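Local coordinates for protein RE68036p (Drosophila melanogaster, PDB 1SQH) that is of unknown function but may transfer acyl groups to the amino group of glycine, at residues Q42-R47 against R262-T267; C109-Q114 against C132-E137. All blocks are in the same frame, centred on the assembly; numbering follows the deposited sequence.

Contact 1: residues Q42-R47 against R262-T267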
loop_
_atom_site.group_PDB
_atom_site.type_symbol
_atom_site.label_atom_id
_atom_site.label_comp_id
_atom_site.label_asym_id
_atom_site.label_seq_id
_atom_site.Cartn_x
_atom_site.Cartn_y
_atom_site.Cartn_z
ATOM N N GLN A 42 -4.516 -8.134 0.472
ATOM C CA GLN A 42 -5.901 -8.005 0.908
ATOM C C GLN A 42 -6.482 -9.336 1.357
ATOM O O GLN A 42 -7.065 -9.433 2.436
ATOM C CB GLN A 42 -6.772 -7.423 -0.199
ATOM C CG GLN A 42 -8.192 -7.097 0.281
ATOM C CD GLN A 42 -8.175 -6.177 1.496
ATOM O OE1 GLN A 42 -7.763 -5.022 1.400
ATOM N NE2 GLN A 42 -8.602 -6.693 2.646
ATOM N N ARG A 43 -6.325 -10.366 0.532
ATOM C CA ARG A 43 -6.848 -11.673 0.890
ATOM C C ARG A 43 -6.179 -12.206 2.159
ATOM O O ARG A 43 -6.807 -12.941 2.927
ATOM C CB ARG A 43 -6.681 -12.648 -0.274
ATOM C CG ARG A 43 -7.582 -12.292 -1.447
ATOM C CD ARG A 43 -9.055 -12.280 -1.028
ATOM N NE ARG A 43 -9.598 -13.634 -0.897
ATOM C CZ ARG A 43 -10.640 -13.955 -0.131
ATOM N NH1 ARG A 43 -11.254 -13.019 0.587
ATOM N NH2 ARG A 43 -11.074 -15.207 -0.099
ATOM N N LYS A 44 -4.916 -11.843 2.389
ATOM C CA LYS A 44 -4.241 -12.286 3.602
ATOM C C LYS A 44 -4.981 -11.689 4.796
ATOM O O LYS A 44 -5.296 -12.399 5.765
ATOM C CB LYS A 44 -2.787 -11.821 3.629
ATOM C CG LYS A 44 -2.058 -12.202 4.924
ATOM C CD LYS A 44 -0.573 -11.845 4.893
ATOM C CE LYS A 44 -0.358 -10.346 4.805
ATOM N NZ LYS A 44 1.088 -10.007 4.887
ATOM N N TRP A 45 -5.262 -10.383 4.715
ATOM C CA TRP A 45 -5.979 -9.687 5.779
ATOM C C TRP A 45 -7.393 -10.248 5.935
ATOM O O TRP A 45 -7.861 -10.460 7.061
ATOM C CB TRP A 45 -6.076 -8.181 5.495
ATOM C CG TRP A 45 -4.815 -7.404 5.772
ATOM C CD1 TRP A 45 -3.763 -7.784 6.562
ATOM C CD2 TRP A 45 -4.504 -6.087 5.296
ATOM N NE1 TRP A 45 -2.819 -6.785 6.605
ATOM C CE2 TRP A 45 -3.248 -5.733 5.838
ATOM C CE3 TRP A 45 -5.171 -5.169 4.466
ATOM C CZ2 TRP A 45 -2.640 -4.497 5.577
ATOM C CZ3 TRP A 45 -4.568 -3.939 4.207
ATOM C CH2 TRP A 45 -3.312 -3.617 4.763
ATOM N N ASP A 46 -8.071 -10.467 4.808
ATOM C CA ASP A 46 -9.432 -11.005 4.821
ATOM C C ASP A 46 -9.461 -12.264 5.686
ATOM O O ASP A 46 -10.320 -12.418 6.550
ATOM C CB ASP A 46 -9.901 -11.366 3.401
ATOM C CG ASP A 46 -10.266 -10.140 2.554
ATOM O OD1 ASP A 46 -10.364 -9.023 3.100
ATOM O OD2 ASP A 46 -10.479 -10.306 1.329
ATOM N N ARG A 47 -8.516 -13.162 5.440
ATOM C CA ARG A 47 -8.426 -14.409 6.193
ATOM C C ARG A 47 -8.269 -14.145 7.696
ATOM O O ARG A 47 -9.021 -14.683 8.511
ATOM C CB ARG A 47 -7.231 -15.218 5.697
ATOM C CG ARG A 47 -7.152 -16.640 6.217
ATOM C CD ARG A 47 -8.058 -17.553 5.413
ATOM N NE ARG A 47 -7.823 -18.958 5.731
ATOM C CZ ARG A 47 -8.473 -19.968 5.166
ATOM N NH1 ARG A 47 -8.194 -21.218 5.517
ATOM N NH2 ARG A 47 -9.405 -19.727 4.249
ATOM N N ARG A 262 10.725 -14.252 6.392
ATOM C CA ARG A 262 10.806 -15.516 7.102
ATOM C C ARG A 262 9.478 -15.922 7.721
ATOM O O ARG A 262 9.325 -17.040 8.199
ATOM C CB ARG A 262 11.901 -15.450 8.162
ATOM C CG ARG A 262 13.262 -15.190 7.559
ATOM C CD ARG A 262 14.332 -15.899 8.342
ATOM N NE ARG A 262 15.653 -15.766 7.733
ATOM C CZ ARG A 262 16.737 -16.389 8.189
ATOM N NH1 ARG A 262 16.648 -17.181 9.253
ATOM N NH2 ARG A 262 17.905 -16.220 7.588
ATOM N N GLY A 263 8.516 -15.008 7.697
ATOM C CA GLY A 263 7.213 -15.304 8.253
ATOM C C GLY A 263 6.224 -15.625 7.152
ATOM O O GLY A 263 5.181 -16.222 7.401
ATOM N N GLU A 264 6.535 -15.225 5.925
ATOM C CA GLU A 264 5.632 -15.508 4.823
ATOM C C GLU A 264 6.403 -15.458 3.521
ATOM O O GLU A 264 7.463 -14.819 3.429
ATOM C CB GLU A 264 4.457 -14.506 4.805
ATOM C CG GLU A 264 4.810 -13.089 4.327
ATOM C CD GLU A 264 3.724 -12.056 4.652
ATOM O OE1 GLU A 264 3.877 -11.308 5.645
ATOM O OE2 GLU A 264 2.716 -11.998 3.916
ATOM N N GLU A 265 5.881 -16.140 2.511
ATOM C CA GLU A 265 6.549 -16.156 1.231
ATOM C C GLU A 265 6.026 -15.134 0.228
ATOM O O GLU A 265 5.031 -15.366 -0.441
ATOM C CB GLU A 265 6.481 -17.544 0.597
ATOM C CG GLU A 265 7.314 -17.630 -0.685
ATOM C CD GLU A 265 7.213 -18.976 -1.385
ATOM O OE1 GLU A 265 6.120 -19.300 -1.903
ATOM O OE2 GLU A 265 8.229 -19.709 -1.420
ATOM N N ILE A 266 6.692 -13.993 0.151
ATOM C CA ILE A 266 6.347 -12.976 -0.827
ATOM C C ILE A 266 7.550 -12.105 -1.106
ATOM O O ILE A 266 8.521 -12.082 -0.352
ATOM C CB ILE A 266 5.183 -12.044 -0.397
ATOM C CG1 ILE A 266 5.207 -11.826 1.107
ATOM C CG2 ILE A 266 3.868 -12.575 -0.925
ATOM C CD1 ILE A 266 6.338 -10.962 1.578
ATOM N N THR A 267 7.479 -11.407 -2.227
ATOM C CA THR A 267 8.525 -10.490 -2.632
ATOM C C THR A 267 8.425 -9.301 -1.684
ATOM O O THR A 267 7.323 -8.850 -1.371
ATOM C CB THR A 267 8.246 -9.982 -4.040
ATOM O OG1 THR A 267 7.876 -11.091 -4.864
ATOM C CG2 THR A 267 9.461 -9.277 -4.610
#

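Contact 2: residues C109-Q114 against C132-E137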
loop_
_atom_site.group_PDB
_atom_site.type_symbol
_atom_site.label_atom_id
_atom_site.label_comp_id
_atom_site.label_asym_id
_atom_site.label_seq_id
_atom_site.Cartn_x
_atom_site.Cartn_y
_atom_site.Cartn_z
ATOM N N CYS A 109 -15.374 1.203 -17.646
ATOM C CA CYS A 109 -15.673 1.082 -16.227
ATOM C C CYS A 109 -15.481 2.396 -15.477
ATOM O O CYS A 109 -16.394 2.883 -14.807
ATOM C CB CYS A 109 -14.773 0.028 -15.576
ATOM S SG CYS A 109 -15.253 -1.687 -15.860
ATOM N N LEU A 110 -14.285 2.964 -15.585
ATOM C CA LEU A 110 -13.973 4.196 -14.870
ATOM C C LEU A 110 -14.832 5.390 -15.263
ATOM O O LEU A 110 -15.154 6.217 -14.419
ATOM C CB LEU A 110 -12.484 4.544 -15.035
ATOM C CG LEU A 110 -11.429 3.586 -14.453
ATOM C CD1 LEU A 110 -10.050 4.205 -14.651
ATOM C CD2 LEU A 110 -11.672 3.332 -12.967
ATOM N N GLU A 111 -15.212 5.468 -16.534
ATOM C CA GLU A 111 -16.017 6.581 -17.024
ATOM C C GLU A 111 -17.521 6.434 -16.765
ATOM O O GLU A 111 -18.202 7.416 -16.473
ATOM C CB GLU A 111 -15.766 6.774 -18.523
ATOM C CG GLU A 111 -14.307 7.010 -18.873
ATOM C CD GLU A 111 -14.050 7.013 -20.372
ATOM O OE1 GLU A 111 -14.655 6.172 -21.074
ATOM O OE2 GLU A 111 -13.235 7.839 -20.844
ATOM N N GLN A 112 -18.038 5.211 -16.850
ATOM C CA GLN A 112 -19.468 4.984 -16.653
ATOM C C GLN A 112 -19.935 4.739 -15.230
ATOM O O GLN A 112 -21.136 4.778 -14.960
ATOM C CB GLN A 112 -19.945 3.818 -17.521
ATOM C CG GLN A 112 -20.097 4.160 -18.993
ATOM C CD GLN A 112 -20.581 2.977 -19.802
ATOM O OE1 GLN A 112 -21.572 2.340 -19.452
ATOM N NE2 GLN A 112 -19.883 2.677 -20.892
ATOM N N THR A 113 -19.001 4.488 -14.322
ATOM C CA THR A 113 -19.348 4.208 -12.935
ATOM C C THR A 113 -19.691 5.469 -12.150
ATOM O O THR A 113 -19.346 6.585 -12.546
ATOM C CB THR A 113 -18.181 3.487 -12.204
ATOM O OG1 THR A 113 -18.591 3.115 -10.880
ATOM C CG2 THR A 113 -16.956 4.401 -12.117
ATOM N N GLN A 114 -20.374 5.276 -11.032
ATOM C CA GLN A 114 -20.744 6.384 -10.162
ATOM C C GLN A 114 -20.384 5.997 -8.735
ATOM O O GLN A 114 -20.876 6.593 -7.781
ATOM C CB GLN A 114 -22.244 6.662 -10.255
ATOM C CG GLN A 114 -22.736 6.942 -11.662
ATOM C CD GLN A 114 -24.213 7.252 -11.688
ATOM O OE1 GLN A 114 -25.040 6.437 -11.262
ATOM N NE2 GLN A 114 -24.559 8.438 -12.186
ATOM N N CYS A 132 -2.326 7.546 -16.174
ATOM C CA CYS A 132 -2.289 8.841 -15.510
ATOM C C CYS A 132 -2.924 10.037 -16.226
ATOM O O CYS A 132 -3.807 10.689 -15.667
ATOM C CB CYS A 132 -0.847 9.184 -15.120
ATOM S SG CYS A 132 -0.186 8.163 -13.763
ATOM N N ASN A 133 -2.486 10.328 -17.447
ATOM C CA ASN A 133 -3.021 11.482 -18.174
ATOM C C ASN A 133 -4.526 11.375 -18.399
ATOM O O ASN A 133 -5.284 12.285 -18.052
ATOM C CB ASN A 133 -2.310 11.645 -19.526
ATOM C CG ASN A 133 -2.513 13.033 -20.137
ATOM O OD1 ASN A 133 -2.041 14.038 -19.596
ATOM N ND2 ASN A 133 -3.218 13.091 -21.269
ATOM N N ARG A 134 -4.960 10.259 -18.968
ATOM C CA ARG A 134 -6.373 10.083 -19.234
ATOM C C ARG A 134 -7.221 10.148 -17.970
ATOM O O ARG A 134 -8.275 10.776 -17.970
ATOM C CB ARG A 134 -6.617 8.763 -19.961
ATOM C CG ARG A 134 -8.054 8.579 -20.399
ATOM C CD ARG A 134 -8.222 7.416 -21.362
ATOM N NE ARG A 134 -9.617 7.288 -21.770
ATOM C CZ ARG A 134 -10.072 6.390 -22.638
ATOM N NH1 ARG A 134 -9.241 5.523 -23.207
ATOM N NH2 ARG A 134 -11.365 6.357 -22.934
ATOM N N VAL A 135 -6.770 9.530 -16.884
ATOM C CA VAL A 135 -7.568 9.559 -15.663
ATOM C C VAL A 135 -7.672 10.971 -15.087
ATOM O O VAL A 135 -8.661 11.311 -14.434
ATOM C CB VAL A 135 -6.998 8.633 -14.576
ATOM C CG1 VAL A 135 -5.807 9.292 -13.893
ATOM C CG2 VAL A 135 -8.082 8.301 -13.568
ATOM N N LYS A 136 -6.658 11.796 -15.322
ATOM C CA LYS A 136 -6.701 13.158 -14.808
ATOM C C LYS A 136 -7.703 13.978 -15.621
ATOM O O LYS A 136 -8.398 14.838 -15.073
ATOM C CB LYS A 136 -5.310 13.797 -14.850
ATOM C CG LYS A 136 -4.288 13.112 -13.930
ATOM C CD LYS A 136 -2.878 13.655 -14.136
ATOM C CE LYS A 136 -1.833 12.821 -13.382
ATOM N NZ LYS A 136 -0.441 13.337 -13.569
ATOM N N GLU A 137 -7.780 13.698 -16.921
ATOM C CA GLU A 137 -8.716 14.392 -17.809
ATOM C C GLU A 137 -10.133 14.058 -17.350
ATOM O O GLU A 137 -10.999 14.931 -17.243
ATOM C CB GLU A 137 -8.515 13.929 -19.253
ATOM C CG GLU A 137 -7.151 14.275 -19.848
ATOM C CD GLU A 137 -6.925 13.618 -21.207
ATOM O OE1 GLU A 137 -7.764 13.821 -22.118
ATOM O OE2 GLU A 137 -5.910 12.894 -21.365
#

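Contact 1: residues Q42-R47 against R262-T267
The ammonium NZ of Lys44 is gripped by both oxygens of the Glu264 carboxylate, tightly by OE2 at 2.7 Å and weakly by OE1 at 3.2 Å from the same NZ. This salt bridge joins helix 34-51 to the loop that leads from helix 248-263 into edge strand 268-273, and so links two parts of the chain that probably both belong to the GNAT acetyltransferase superfamily. NZ sits at the syn lone pair of OE2, on the side of OE1, which also puts OE1 within reach, though weakly. The hydroxyl of Ser232 is a further partner of NZ, and Tyr40, one turn earlier on the lysine helix, hydrogen-bonds OE2 through its OH.

The two side chains span a wide gap, the CA atoms of Lys44 and Glu264 being 10.5 Å apart, and they cross at about a right angle. The extended first half of the Lys44 chain carries its CD to 3.4 Å from Glu264 OE2, and the bend at chi3 (64°) then turns CE and NZ onto the carboxylate. On the glutamate, the chain runs extended beyond CG and carries the carboxylate out to NZ. Within the helix, Asp46 draws in two neighbours: Gln42 NE2 approaches OD1 from above the carboxylate plane, whereas Arg43 NH1 meets Asp46 OD2 on its anti side at 2.9 Å.

Contact 2: residues C109-Q114 against C132-E137
Glu111 and Arg134 reach toward each other from two helices and cross at about a right angle, with the carboxylate and guanidinium planes turned 66° apart. The setting is a beta-alpha-beta unit like that of GNAT folds: helix 104-112 connects the parallel neighbouring strands 91-96 and 123-128, and helix 129-141 follows the second strand directly. The salt bridge ties these successive helices together at the surface.

Because the planes are so turned, the pair does not form the flat, two-pronged arginine-carboxylate arrangement. One bond carries it, from Arg134 NH2 to Glu111 OE2 at 3.2 Å, with an N-H...O angle of 155°. OE2 lies at the guanidinium edge, slightly tilted from its plane, while NH2 approaches from above the carboxylate plane. Arg134 NE stays 3.8 Å from the same OE2, and Glu111 OE1 is equally distant from NH2.

Arg134 covers the distance by stretching fully: CG is anti to the backbone N (chi1 -174°), and the chain runs straight to NE. Its guanidinium also makes a cation-pi contact with Trp107, one turn before Glu111 on the same helix, so one helix holds it by both charge and ring. With an alanine in place of Glu111, Arg134 NH2 would probably lose its carboxylate mate, leaving the guanidinium more dependent on Trp107 and freer to swing into solvent.

Beneath the ion pair the helices approach more loosely. Val135 packs on Leu124 and Ile297 of the sheet; Leu110 points across toward the second helix, and its CD1 comes no nearer than 4.7 Å to Val135 CG2.

Overall arrangement
Both contacts are surface salt bridges, but they span very different lengths of chain. Contact 1 joins segments 215 residues apart in sequence and ties the N-terminal part of the chain to the C-terminal FR47-like part; contact 2 joins consecutive helices of the N-terminal part, and its whole span falls within the sequence between the two segments of contact 1. Their centres are 31 Å apart, with about 17 Å between nearest atoms, so they do not touch. Both are connected to the same eight-stranded sheet, contact 2 through the packing of 132-137 on strands 123-128 and 289-299, and contact 1 through 262-267, which leads into edge strand 268-273.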